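Local coordinates for protein 1-carboxybiuret hydrolase subunit AtzE (Pseudomonas sp., PDB 6C62) that hydrolyses 1-carboxybiuret to urea-1,3-dicarboxylate and ammonia, a step in the bacterial breakdown of the herbicide atrazine, at residues A[36-42]-A[114-119]; A[69-74]-A[163-169]. All coordinates share one frame; numbering follows the deposited sequence.

Contact 1: residues A[36-42]-A[114-119]; sequences NAFTCRT and LLGGLN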
loop_
_atom_site.group_PDB
_atom_site.type_symbol
_atom_site.label_atom_id
_atom_site.label_comp_id
_atom_site.label_asym_id
_atom_site.label_seq_id
_atom_site.Cartn_x
_atom_site.Cartn_y
_atom_site.Cartn_z
ATOM N N ASN A 36 -34.871 15.287 -8.759
ATOM C CA ASN A 36 -34.541 13.958 -8.258
ATOM C C ASN A 36 -33.119 13.914 -7.624
ATOM O O ASN A 36 -32.335 13.047 -7.912
ATOM C CB ASN A 36 -34.688 12.902 -9.366
ATOM C CG ASN A 36 -34.642 11.486 -8.836
ATOM O OD1 ASN A 36 -35.310 11.185 -7.877
ATOM N ND2 ASN A 36 -33.900 10.586 -9.511
ATOM N N ALA A 37 -32.823 14.897 -6.792
ATOM C CA ALA A 37 -31.568 14.943 -6.033
ATOM C C ALA A 37 -31.653 14.128 -4.760
ATOM O O ALA A 37 -30.630 13.573 -4.368
ATOM C CB ALA A 37 -31.191 16.364 -5.703
ATOM N N PHE A 38 -32.811 14.004 -4.121
ATOM C CA PHE A 38 -32.926 13.294 -2.850
ATOM C C PHE A 38 -33.369 11.841 -2.965
ATOM O O PHE A 38 -34.285 11.541 -3.701
ATOM C CB PHE A 38 -33.905 13.994 -1.903
ATOM C CG PHE A 38 -33.323 15.174 -1.191
ATOM C CD1 PHE A 38 -33.152 16.372 -1.849
ATOM C CD2 PHE A 38 -32.948 15.066 0.137
ATOM C CE1 PHE A 38 -32.619 17.487 -1.201
ATOM C CE2 PHE A 38 -32.415 16.145 0.808
ATOM C CZ PHE A 38 -32.237 17.382 0.124
ATOM N N THR A 39 -32.773 10.926 -2.223
ATOM C CA THR A 39 -33.263 9.573 -2.111
ATOM C C THR A 39 -33.893 9.312 -0.779
ATOM O O THR A 39 -34.526 8.236 -0.616
ATOM C CB THR A 39 -32.148 8.513 -2.302
ATOM O OG1 THR A 39 -31.010 8.764 -1.438
ATOM C CG2 THR A 39 -31.667 8.532 -3.748
ATOM N N CYS A 40 -33.670 10.187 0.206
ATOM C CA CYS A 40 -34.296 10.023 1.482
ATOM C C CYS A 40 -34.382 11.335 2.230
ATOM O O CYS A 40 -33.468 12.139 2.140
ATOM C CB CYS A 40 -33.584 8.907 2.185
ATOM S SG CYS A 40 -32.567 9.352 3.503
ATOM N N ARG A 41 -35.507 11.617 2.822
ATOM C CA ARG A 41 -35.712 12.907 3.518
ATOM C C ARG A 41 -35.836 12.617 5.017
ATOM O O ARG A 41 -36.748 11.906 5.428
ATOM C CB ARG A 41 -36.941 13.624 3.024
ATOM C CG ARG A 41 -36.868 13.907 1.550
ATOM C CD ARG A 41 -38.138 14.603 1.062
ATOM N NE ARG A 41 -38.363 14.357 -0.363
ATOM C CZ ARG A 41 -39.372 14.860 -1.095
ATOM N NH1 ARG A 41 -40.308 15.654 -0.558
ATOM N NH2 ARG A 41 -39.451 14.530 -2.391
ATOM N N THR A 42 -34.899 13.131 5.818
ATOM C CA THR A 42 -34.856 12.887 7.258
ATOM C C THR A 42 -35.646 13.936 8.028
ATOM O O THR A 42 -35.095 14.782 8.750
ATOM C CB THR A 42 -33.402 12.781 7.766
ATOM O OG1 THR A 42 -32.643 13.930 7.358
ATOM C CG2 THR A 42 -32.769 11.529 7.145
ATOM N N LEU A 114 -29.617 18.248 9.291
ATOM C CA LEU A 114 -29.565 17.295 8.205
ATOM C C LEU A 114 -30.937 17.040 7.603
ATOM O O LEU A 114 -31.850 16.597 8.317
ATOM C CB LEU A 114 -28.961 15.962 8.692
ATOM C CG LEU A 114 -28.958 14.825 7.664
ATOM C CD1 LEU A 114 -27.992 15.140 6.587
ATOM C CD2 LEU A 114 -28.544 13.548 8.321
ATOM N N LEU A 115 -31.055 17.252 6.297
ATOM C CA LEU A 115 -32.299 17.075 5.584
ATOM C C LEU A 115 -32.426 15.755 4.846
ATOM O O LEU A 115 -33.586 15.320 4.540
ATOM C CB LEU A 115 -32.515 18.219 4.603
ATOM C CG LEU A 115 -33.331 19.369 5.170
ATOM C CD1 LEU A 115 -32.946 19.881 6.536
ATOM C CD2 LEU A 115 -33.130 20.483 4.192
ATOM N N GLY A 116 -31.294 15.100 4.546
ATOM C CA GLY A 116 -31.371 13.720 4.100
ATOM C C GLY A 116 -30.254 13.282 3.173
ATOM O O GLY A 116 -29.143 13.851 3.214
ATOM N N GLY A 117 -30.559 12.235 2.407
ATOM C CA GLY A 117 -29.567 11.524 1.577
ATOM C C GLY A 117 -29.818 11.818 0.100
ATOM O O GLY A 117 -30.975 11.952 -0.323
ATOM N N LEU A 118 -28.741 11.908 -0.665
ATOM C CA LEU A 118 -28.755 12.350 -2.055
ATOM C C LEU A 118 -28.325 11.290 -3.060
ATOM O O LEU A 118 -27.423 10.474 -2.813
ATOM C CB LEU A 118 -27.845 13.586 -2.222
ATOM C CG LEU A 118 -28.173 14.736 -1.300
ATOM C CD1 LEU A 118 -27.101 15.780 -1.442
ATOM C CD2 LEU A 118 -29.536 15.343 -1.599
ATOM N N ASN A 119 -28.931 11.380 -4.244
ATOM C CA ASN A 119 -28.714 10.424 -5.344
ATOM C C ASN A 119 -27.250 10.475 -5.842
ATOM O O ASN A 119 -26.585 11.525 -5.762
ATOM C CB ASN A 119 -29.685 10.740 -6.495
ATOM C CG ASN A 119 -29.870 9.602 -7.491
ATOM O OD1 ASN A 119 -29.720 8.418 -7.169
ATOM N ND2 ASN A 119 -30.229 9.987 -8.762
#

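Contact 2: residues A[69-74]-A[163-169]; sequences LPYAVK and VPLSLGS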
loop_
_atom_site.group_PDB
_atom_site.type_symbol
_atom_site.label_atom_id
_atom_site.label_comp_id
_atom_site.label_asym_id
_atom_site.label_seq_id
_atom_site.Cartn_x
_atom_site.Cartn_y
_atom_site.Cartn_z
ATOM N N LEU A 69 -28.038 25.680 9.870
ATOM C CA LEU A 69 -27.793 25.626 8.409
ATOM C C LEU A 69 -28.247 24.270 7.866
ATOM O O LEU A 69 -27.778 23.239 8.300
ATOM C CB LEU A 69 -26.324 25.848 8.097
ATOM C CG LEU A 69 -26.006 25.979 6.596
ATOM C CD1 LEU A 69 -26.388 27.347 6.078
ATOM C CD2 LEU A 69 -24.568 25.756 6.290
ATOM N N PRO A 70 -29.209 24.257 6.943
ATOM C CA PRO A 70 -29.556 22.956 6.352
ATOM C C PRO A 70 -28.514 22.377 5.414
ATOM O O PRO A 70 -27.796 23.123 4.714
ATOM C CB PRO A 70 -30.800 23.281 5.532
ATOM C CG PRO A 70 -31.298 24.570 6.050
ATOM C CD PRO A 70 -30.088 25.321 6.453
ATOM N N TYR A 71 -28.430 21.044 5.393
ATOM C CA TYR A 71 -27.486 20.333 4.507
ATOM C C TYR A 71 -28.040 18.950 4.205
ATOM O O TYR A 71 -29.019 18.489 4.856
ATOM C CB TYR A 71 -26.078 20.263 5.089
ATOM C CG TYR A 71 -25.885 19.301 6.195
ATOM C CD1 TYR A 71 -26.392 19.572 7.477
ATOM C CD2 TYR A 71 -25.205 18.090 6.015
ATOM C CE1 TYR A 71 -26.186 18.711 8.505
ATOM C CE2 TYR A 71 -24.991 17.212 7.071
ATOM C CZ TYR A 71 -25.458 17.515 8.311
ATOM O OH TYR A 71 -25.327 16.620 9.402
ATOM N N ALA A 72 -27.515 18.381 3.146
ATOM C CA ALA A 72 -27.802 16.996 2.805
ATOM C C ALA A 72 -26.542 16.297 2.361
ATOM O O ALA A 72 -25.526 16.953 2.025
ATOM C CB ALA A 72 -28.883 16.928 1.757
ATOM N N VAL A 73 -26.570 14.957 2.354
ATOM C CA VAL A 73 -25.320 14.186 2.061
ATOM C C VAL A 73 -25.525 13.121 0.989
ATOM O O VAL A 73 -26.575 12.473 0.929
ATOM C CB VAL A 73 -24.765 13.537 3.361
ATOM C CG1 VAL A 73 -24.512 14.651 4.392
ATOM C CG2 VAL A 73 -25.707 12.501 3.934
ATOM N N LYS A 74 -24.518 12.931 0.148
ATOM C CA LYS A 74 -24.503 11.818 -0.784
ATOM C C LYS A 74 -24.796 10.515 -0.040
ATOM O O LYS A 74 -24.325 10.315 1.103
ATOM C CB LYS A 74 -23.130 11.791 -1.427
ATOM C CG LYS A 74 -22.972 10.831 -2.585
ATOM C CD LYS A 74 -21.560 10.997 -3.139
ATOM C CE LYS A 74 -21.379 10.202 -4.413
ATOM N NZ LYS A 74 -20.036 10.497 -4.981
ATOM N N VAL A 163 -30.770 23.083 -0.592
ATOM C CA VAL A 163 -29.889 23.301 0.538
ATOM C C VAL A 163 -28.704 24.140 0.128
ATOM O O VAL A 163 -28.343 24.162 -1.029
ATOM C CB VAL A 163 -29.367 21.953 1.173
ATOM C CG1 VAL A 163 -30.508 21.206 1.798
ATOM C CG2 VAL A 163 -28.708 21.065 0.144
ATOM N N PRO A 164 -28.108 24.868 1.078
ATOM C CA PRO A 164 -26.942 25.684 0.823
ATOM C C PRO A 164 -25.573 24.915 0.868
ATOM O O PRO A 164 -24.594 25.444 0.410
ATOM C CB PRO A 164 -26.984 26.719 1.947
ATOM C CG PRO A 164 -27.610 25.991 3.101
ATOM C CD PRO A 164 -28.660 25.113 2.438
ATOM N N LEU A 165 -25.555 23.698 1.430
ATOM C CA LEU A 165 -24.355 22.895 1.685
ATOM C C LEU A 165 -24.718 21.451 1.439
ATOM O O LEU A 165 -25.809 20.996 1.829
ATOM C CB LEU A 165 -23.940 23.066 3.139
ATOM C CG LEU A 165 -22.850 22.136 3.716
ATOM C CD1 LEU A 165 -21.498 22.368 3.043
ATOM C CD2 LEU A 165 -22.697 22.400 5.211
ATOM N N SER A 166 -23.828 20.730 0.768
ATOM C CA SER A 166 -23.945 19.293 0.750
ATOM C C SER A 166 -22.585 18.630 0.880
ATOM O O SER A 166 -21.544 19.288 0.790
ATOM C CB SER A 166 -24.652 18.810 -0.519
ATOM O OG SER A 166 -23.903 19.175 -1.653
ATOM N N LEU A 167 -22.611 17.324 1.159
ATOM C CA LEU A 167 -21.392 16.499 1.128
ATOM C C LEU A 167 -21.397 15.566 -0.042
ATOM O O LEU A 167 -22.412 14.986 -0.344
ATOM C CB LEU A 167 -21.207 15.725 2.419
ATOM C CG LEU A 167 -21.095 16.515 3.692
ATOM C CD1 LEU A 167 -20.652 15.617 4.824
ATOM C CD2 LEU A 167 -20.148 17.700 3.558
ATOM N N GLY A 168 -20.237 15.435 -0.674
ATOM C CA GLY A 168 -19.994 14.479 -1.728
ATOM C C GLY A 168 -18.720 13.684 -1.526
ATOM O O GLY A 168 -18.066 13.773 -0.466
ATOM N N SER A 169 -18.409 12.879 -2.549
ATOM C CA SER A 169 -17.147 12.176 -2.617
ATOM C C SER A 169 -16.530 12.436 -3.957
ATOM O O SER A 169 -17.212 12.758 -4.940
ATOM C CB SER A 169 -17.266 10.664 -2.326
ATOM O OG SER A 169 -17.750 9.910 -3.421
#

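Contact 1: residues A[36-42]-A[114-119]
Thr39 and Cys40 both face Gly117 across an antiparallel strand pair, a classic beta bulge in the pairing of residues 36-42 with 114-119. Thr39 N lies 2.8 Å from Gly117 O, Cys40 N reaches the same oxygen at 3.3 Å, and the two N-H groups come from one face of that carbonyl. Cys40 O in turn accepts from Gly117 N. Asn119 N binds Ala37 O in a nearly straight bond (N-H...O 170°) at one end, and Thr42 N binds Leu115 O at the other.

Past the Thr42 N bond, the side chain of the same residue adds another. With chi1 at 53°, Thr42 holds OG1 between its own backbone N and carbonyl carbon, which brings that hydroxyl to 2.9 Å from Leu114 O, above the carbonyl plane.

The apolar part is a CH-pi contact. Leu118 CD2 sits 3.5 Å from the centroid of the Phe38 ring, only 2° off the ring normal, the two side chains running alongside each other in the same direction. Ile28 of helix 17-35 also packs on Phe38.

Gly116 CA makes a CA-H...O contact with Cys40 O at 3.3 Å. Thr39 OG1 is held by Asn75. The chemistry thus implies that the outermost strand of the sheet within this chain absorbs its extra residue at one carbonyl oxygen that accepts two N-H groups, while next to the bulge the Leu118 methyl lies over the centre of the Phe38 ring.

Contact 2: residues A[69-74]-A[163-169]
Lys74 and Ser169 meet at the end of a parallel strand pair, where Lys74 NZ donates to Ser169 OG at 2.8 Å. The lysine reaches it fully stretched: CG is anti to the backbone N (chi1 -171°) and every later torsion is also near 180°, so the chain runs past Gly168 with CD 4.1 Å from Gly168 CA. Ser150 OG and Ser151 OG also bind NZ. By similarity, Lys74 and Ser150 form the charge relay of the amidase family with Ser174 as the acyl-ester nucleophile, and the bond to Ser169 probably helps to position the amine, together with Ser150 and Ser151.

Behind this polar end, strand pairing fixes the backbone from which the lysine springs. Lys74 N binds Leu167 O at 3.0 Å, and Leu167 N binds Ala72 O at 3.1 Å, in the carbonyl plane; the bond from Ala72 N to Leu165 O is weak. Val73 CG1 lies against Leu167 CB and CG, the two side chains alongside with a common direction.

Farther back, Leu69 CD1 presses on Pro164 CG at 3.5 Å, a tight carbon pair, as the two groups run antiparallel past one another. Pro164 CD approaches the buried Pro70 O, which has no hydrogen-bond partner in the model. Helix 102-109 packs on Tyr71 and Leu167, helix 3-11 touches Leu69 and Pro164, and strand 113-118 flanks strand 70-74 as its other neighbour.

Overall arrangement
Contacts 1 and 2 join four successive strands at one end of the large mixed sheet, in the order 38-41, 113-118, 70-74, 165-170, and their centres are 9 Å apart. Strands 113-118 and 70-74 connect them directly: Leu118 N lies 2.7 Å from Val73 O and Leu115 N 2.8 Å from Tyr71 O, both probable hydrogen bonds. Along the chain the order is 36-42, 69-74, 114-119, 163-169, each contact joining segments separated by one from the other. Contact 1 pairs the strand outermost within this chain with its antiparallel neighbour, whereas contact 2 lies nearer the chain centre and carries Lys74 of the probable charge relay. The example illustrates how a catalytic residue can stand on an inner strand.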